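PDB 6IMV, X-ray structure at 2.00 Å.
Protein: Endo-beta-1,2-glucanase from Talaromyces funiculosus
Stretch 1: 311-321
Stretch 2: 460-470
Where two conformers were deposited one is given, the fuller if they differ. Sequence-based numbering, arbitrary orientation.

Stretch 1, residues 311-321: EMPYYDIDIIR
Stretch 2 460-470: IYNTFVERIEA

Packing of a turn-rich segment (311-321) against one side of a helix (461-470) in the endo-beta-1,2-glucanase from Talaromyces funiculosus; no touching pair is closer than 145 positions in sequence, and 524 Å² is buried, both sides summed. Stretch 2 leaves the loop at Ile460 and runs as regular helix, phi/psi near -60/-48, from the bond Phe464 N to Ile460 O (3.1 Å) to Ala470 N to Glu466 O (3.1 Å), and continues beyond. Stretch 1 is extended at Met312 (-136/152), bends at Pro313 (-78/57), makes a 3-10 turn that includes Tyr315 and Asp316, opens at Ile317 (-97/120) and enters a helix at Asp318. Tyr314 N to Met312 O (2.8 Å), Asp316 N to Pro313 O (3.2 Å) and Ile317 N to Tyr314 O (3.1 Å) hold the turns; Ile317, the N-cap residue, receives Arg321 N at its O (2.9 Å). The register pairs Tyr314 with Ile468 (CA to CA 7.8 Å) and, closer, Ile317 with Glu469 (CA to CA 6.3 Å). By their CA positions both chains advance in the same general sense, stretch 1 from Tyr314 to Ile320 running along the helix from Tyr461 toward Ala470.

The largest bump is Phe464 (chi1 t, chi2 84°), which points toward stretch 1 and fills a hollow lined by Met312, Pro313, Tyr314 and Ile317. Met312 (m, t, p) lays its methyl against the ring obliquely, CE to Phe464 CE1 3.6 Å, with SD 5.2 Å from the ring centroid. The bend at Pro313 brings its O to 3.6 Å from Phe464 CE2, at the ring edge, while Pro313 CG lies 4.0 Å from the same CE2. The edge of Phe464 in turn meets the face of Tyr314 (chi1 m, chi2 -89°): planes at 79°, centroids 5.3 Å apart, Tyr314 CD2 to Phe464 CZ 4.1 Å. This edge-to-face fit sets weakly positive ring hydrogens against a pi cloud.

Ile317 (m, p) is the reciprocal bump, pointing toward the helix and entering the groove among Phe464, Val465, Ile468 and Glu469. Its CD1 lies 4.0 Å from Phe464 CE2 and 3.7 Å from Ile468 CG2, its CG1 4.1 Å from Val465 CG1 (Val465 chi1 t), and its CG2 3.6 Å from Glu469 CG, so even the acidic residue lends aliphatic surface. Ile468 (t, p), one turn after Phe464, packs against both Tyr314 and Ile320: Tyr314 CE1 to Ile468 CG1 is 3.7 Å, and Ile320 (m, t) places CD1 3.7 Å from Ile468 CG2.

Two polar links lie outside this apolar seam. Tyr461 (chi1 t, chi2 84°) starts sideways but reaches across, donating from OH to Asp316 OD2 at 2.6 Å; Asp316 (chi1 m) points toward the helix, and Pro313 CG meets the same tyrosine's edge, 4.0 Å from CE1. Farther along, Glu469 (t, t, chi3 47°) accepts from a water at OE2 (water O to OE2 2.8 Å); that water accepts from Ile319 N (N to water O 2.8 Å), bridging carboxylate and first-turn amide.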

# COMPACT_ATOMS: atom_id res chain seq x y z
N GLU A 311 -4.85 -2.31 -6.93
CA GLU A 311 -5.27 -1.10 -7.64
C GLU A 311 -5.69 -1.38 -9.09
O GLU A 311 -6.40 -0.59 -9.66
CB GLU A 311 -4.16 -0.06 -7.60
CG GLU A 311 -3.73 0.29 -6.18
CD GLU A 311 -3.14 1.68 -6.01
OE1 GLU A 311 -3.58 2.63 -6.74
OE2 GLU A 311 -2.23 1.82 -5.19
N MET A 312 -5.24 -2.48 -9.70
CA MET A 312 -5.63 -2.82 -11.07
C MET A 312 -5.96 -4.30 -11.13
O MET A 312 -5.44 -5.08 -10.33
CB MET A 312 -4.52 -2.48 -12.07
CG MET A 312 -4.20 -0.99 -12.09
SD MET A 312 -3.00 -0.57 -13.35
CE MET A 312 -4.03 -0.53 -14.82
N PRO A 313 -6.84 -4.74 -12.05
CA PRO A 313 -7.35 -6.11 -12.05
C PRO A 313 -6.38 -7.16 -12.64
O PRO A 313 -6.74 -7.91 -13.54
CB PRO A 313 -8.63 -5.98 -12.90
CG PRO A 313 -8.31 -4.88 -13.88
CD PRO A 313 -7.47 -3.90 -13.09
N TYR A 314 -5.19 -7.24 -12.05
CA TYR A 314 -4.20 -8.25 -12.38
C TYR A 314 -4.77 -9.66 -12.22
O TYR A 314 -4.43 -10.55 -13.00
CB TYR A 314 -2.97 -8.07 -11.48
CG TYR A 314 -2.05 -6.96 -11.91
CD1 TYR A 314 -1.03 -7.21 -12.82
CD2 TYR A 314 -2.20 -5.67 -11.44
CE1 TYR A 314 -0.18 -6.21 -13.24
CE2 TYR A 314 -1.36 -4.65 -11.86
CZ TYR A 314 -0.35 -4.92 -12.77
OH TYR A 314 0.50 -3.93 -13.20
N TYR A 315 -5.63 -9.88 -11.21
CA TYR A 315 -6.09 -11.24 -10.88
C TYR A 315 -7.27 -11.67 -11.77
O TYR A 315 -7.74 -12.79 -11.60
CB TYR A 315 -6.41 -11.35 -9.39
CG TYR A 315 -5.21 -11.26 -8.48
CD1 TYR A 315 -3.91 -11.31 -8.98
CD2 TYR A 315 -5.36 -11.12 -7.11
CE1 TYR A 315 -2.81 -11.21 -8.15
CE2 TYR A 315 -4.27 -11.04 -6.26
CZ TYR A 315 -2.99 -11.09 -6.78
OH TYR A 315 -1.90 -11.00 -5.97
N ASP A 316 -7.69 -10.82 -12.72
CA ASP A 316 -8.58 -11.23 -13.82
C ASP A 316 -7.83 -12.15 -14.79
O ASP A 316 -8.45 -12.85 -15.56
CB ASP A 316 -9.15 -10.04 -14.60
CG ASP A 316 -10.21 -9.24 -13.86
OD1 ASP A 316 -10.44 -9.55 -12.70
OD2 ASP A 316 -10.78 -8.31 -14.46
N ILE A 317 -6.49 -12.12 -14.78
CA ILE A 317 -5.67 -12.96 -15.65
C ILE A 317 -5.23 -14.19 -14.84
O ILE A 317 -4.54 -14.04 -13.82
CB ILE A 317 -4.46 -12.18 -16.22
CG1 ILE A 317 -4.89 -10.99 -17.08
CG2 ILE A 317 -3.54 -13.11 -17.00
CD1 ILE A 317 -5.27 -9.74 -16.30
N ASP A 318 -5.61 -15.38 -15.30
CA ASP A 318 -5.47 -16.61 -14.51
C ASP A 318 -3.98 -16.93 -14.29
O ASP A 318 -3.62 -17.33 -13.20
CB ASP A 318 -6.20 -17.80 -15.14
CG ASP A 318 -6.30 -18.99 -14.20
OD1 ASP A 318 -6.65 -18.79 -13.02
OD2 ASP A 318 -5.99 -20.12 -14.65
N ILE A 319 -3.13 -16.77 -15.31
CA ILE A 319 -1.68 -17.09 -15.12
C ILE A 319 -1.10 -16.19 -14.02
O ILE A 319 -0.25 -16.62 -13.23
CB ILE A 319 -0.86 -17.01 -16.42
CG1 ILE A 319 0.59 -17.45 -16.18
CG2 ILE A 319 -0.90 -15.63 -17.06
CD1 ILE A 319 0.73 -18.86 -15.65
N ILE A 320 -1.59 -14.94 -13.96
CA ILE A 320 -1.10 -13.99 -12.97
C ILE A 320 -1.63 -14.38 -11.59
O ILE A 320 -0.86 -14.42 -10.63
CB ILE A 320 -1.46 -12.53 -13.34
CG1 ILE A 320 -0.86 -12.15 -14.70
CG2 ILE A 320 -1.02 -11.59 -12.23
CD1 ILE A 320 -1.11 -10.70 -15.12
N ARG A 321 -2.93 -14.68 -11.51
CA ARG A 321 -3.55 -15.11 -10.26
C ARG A 321 -2.79 -16.32 -9.69
O ARG A 321 -2.50 -16.37 -8.50
CB ARG A 321 -5.03 -15.41 -10.49
CG ARG A 321 -5.83 -15.62 -9.22
CD ARG A 321 -7.24 -16.09 -9.54
NE ARG A 321 -7.84 -15.33 -10.62
CZ ARG A 321 -8.07 -15.81 -11.85
NH1 ARG A 321 -8.61 -15.02 -12.77
NH2 ARG A 321 -7.75 -17.05 -12.14
N ILE A 460 -9.98 0.69 -22.12
CA ILE A 460 -8.57 0.35 -21.96
C ILE A 460 -8.40 -1.01 -21.25
O ILE A 460 -7.28 -1.52 -21.15
CB ILE A 460 -7.80 1.48 -21.25
CG1 ILE A 460 -8.39 1.82 -19.88
CG2 ILE A 460 -7.71 2.72 -22.16
CD1 ILE A 460 -7.53 2.77 -19.07
N TYR A 461 -9.50 -1.61 -20.78
CA TYR A 461 -9.46 -2.90 -20.08
C TYR A 461 -8.86 -4.00 -20.97
O TYR A 461 -7.99 -4.77 -20.54
CB TYR A 461 -10.85 -3.30 -19.58
CG TYR A 461 -10.87 -4.64 -18.91
CD1 TYR A 461 -10.54 -4.78 -17.57
CD2 TYR A 461 -11.18 -5.79 -19.62
CE1 TYR A 461 -10.55 -6.02 -16.94
CE2 TYR A 461 -11.19 -7.04 -19.01
CZ TYR A 461 -10.86 -7.15 -17.67
OH TYR A 461 -10.85 -8.37 -17.06
N ASN A 462 -9.33 -4.07 -22.23
CA ASN A 462 -8.89 -5.14 -23.14
C ASN A 462 -7.39 -5.03 -23.39
O ASN A 462 -6.70 -6.05 -23.44
CB ASN A 462 -9.68 -5.15 -24.46
CG ASN A 462 -11.09 -5.66 -24.28
OD1 ASN A 462 -11.41 -6.25 -23.26
ND2 ASN A 462 -11.94 -5.44 -25.26
N THR A 463 -6.89 -3.79 -23.53
CA THR A 463 -5.46 -3.55 -23.75
C THR A 463 -4.64 -4.04 -22.56
O THR A 463 -3.60 -4.69 -22.73
CB THR A 463 -5.17 -2.07 -24.02
OG1 THR A 463 -5.86 -1.71 -25.22
CG2 THR A 463 -3.70 -1.77 -24.18
N PHE A 464 -5.11 -3.70 -21.35
CA PHE A 464 -4.48 -4.14 -20.10
C PHE A 464 -4.31 -5.67 -20.11
O PHE A 464 -3.20 -6.20 -19.96
CB PHE A 464 -5.30 -3.68 -18.90
CG PHE A 464 -4.82 -4.20 -17.57
CD1 PHE A 464 -3.80 -3.55 -16.89
CD2 PHE A 464 -5.39 -5.32 -16.99
CE1 PHE A 464 -3.36 -4.01 -15.66
CE2 PHE A 464 -4.95 -5.79 -15.76
CZ PHE A 464 -3.93 -5.13 -15.10
N VAL A 465 -5.43 -6.37 -20.32
CA VAL A 465 -5.46 -7.84 -20.25
C VAL A 465 -4.49 -8.42 -21.28
O VAL A 465 -3.64 -9.26 -20.94
CB VAL A 465 -6.88 -8.41 -20.41
CG1 VAL A 465 -6.87 -9.92 -20.48
CG2 VAL A 465 -7.81 -7.94 -19.29
N GLU A 466 -4.61 -7.97 -22.53
CA GLU A 466 -3.78 -8.49 -23.64
C GLU A 466 -2.29 -8.35 -23.31
O GLU A 466 -1.52 -9.29 -23.43
CB GLU A 466 -4.09 -7.74 -24.93
CG GLU A 466 -3.17 -8.11 -26.08
CD GLU A 466 -3.47 -7.37 -27.37
OE1 GLU A 466 -3.39 -6.13 -27.38
OE2 GLU A 466 -3.81 -8.04 -28.35
N ARG A 467 -1.90 -7.13 -22.93
CA ARG A 467 -0.51 -6.82 -22.67
C ARG A 467 -0.01 -7.64 -21.47
O ARG A 467 1.06 -8.24 -21.53
CB ARG A 467 -0.35 -5.32 -22.41
CG ARG A 467 1.02 -4.90 -21.90
CD ARG A 467 2.18 -5.32 -22.79
NE ARG A 467 2.14 -4.67 -24.09
CZ ARG A 467 3.10 -4.77 -25.00
NH1 ARG A 467 3.03 -4.03 -26.10
NH2 ARG A 467 4.12 -5.57 -24.80
N ILE A 468 -0.74 -7.62 -20.36
CA ILE A 468 -0.17 -8.12 -19.10
C ILE A 468 -0.23 -9.66 -19.12
O ILE A 468 0.68 -10.31 -18.63
CB ILE A 468 -0.84 -7.46 -17.87
CG1 ILE A 468 0.08 -7.49 -16.65
CG2 ILE A 468 -2.19 -8.09 -17.57
CD1 ILE A 468 1.48 -6.92 -16.88
N GLU A 469 -1.24 -10.24 -19.78
CA GLU A 469 -1.30 -11.70 -19.95
C GLU A 469 -0.14 -12.15 -20.85
O GLU A 469 0.51 -13.14 -20.54
CB GLU A 469 -2.64 -12.16 -20.51
CG GLU A 469 -2.79 -13.67 -20.52
CD GLU A 469 -4.21 -14.16 -20.69
OE1 GLU A 469 -4.90 -13.64 -21.60
OE2 GLU A 469 -4.64 -15.05 -19.91
N ALA A 470 0.15 -11.38 -21.91
CA ALA A 470 1.26 -11.68 -22.80
C ALA A 470 2.57 -11.71 -22.01
O ALA A 470 3.35 -12.66 -22.13
CB ALA A 470 1.32 -10.70 -23.95
O HOH W 1 -3.97 -16.99 -18.02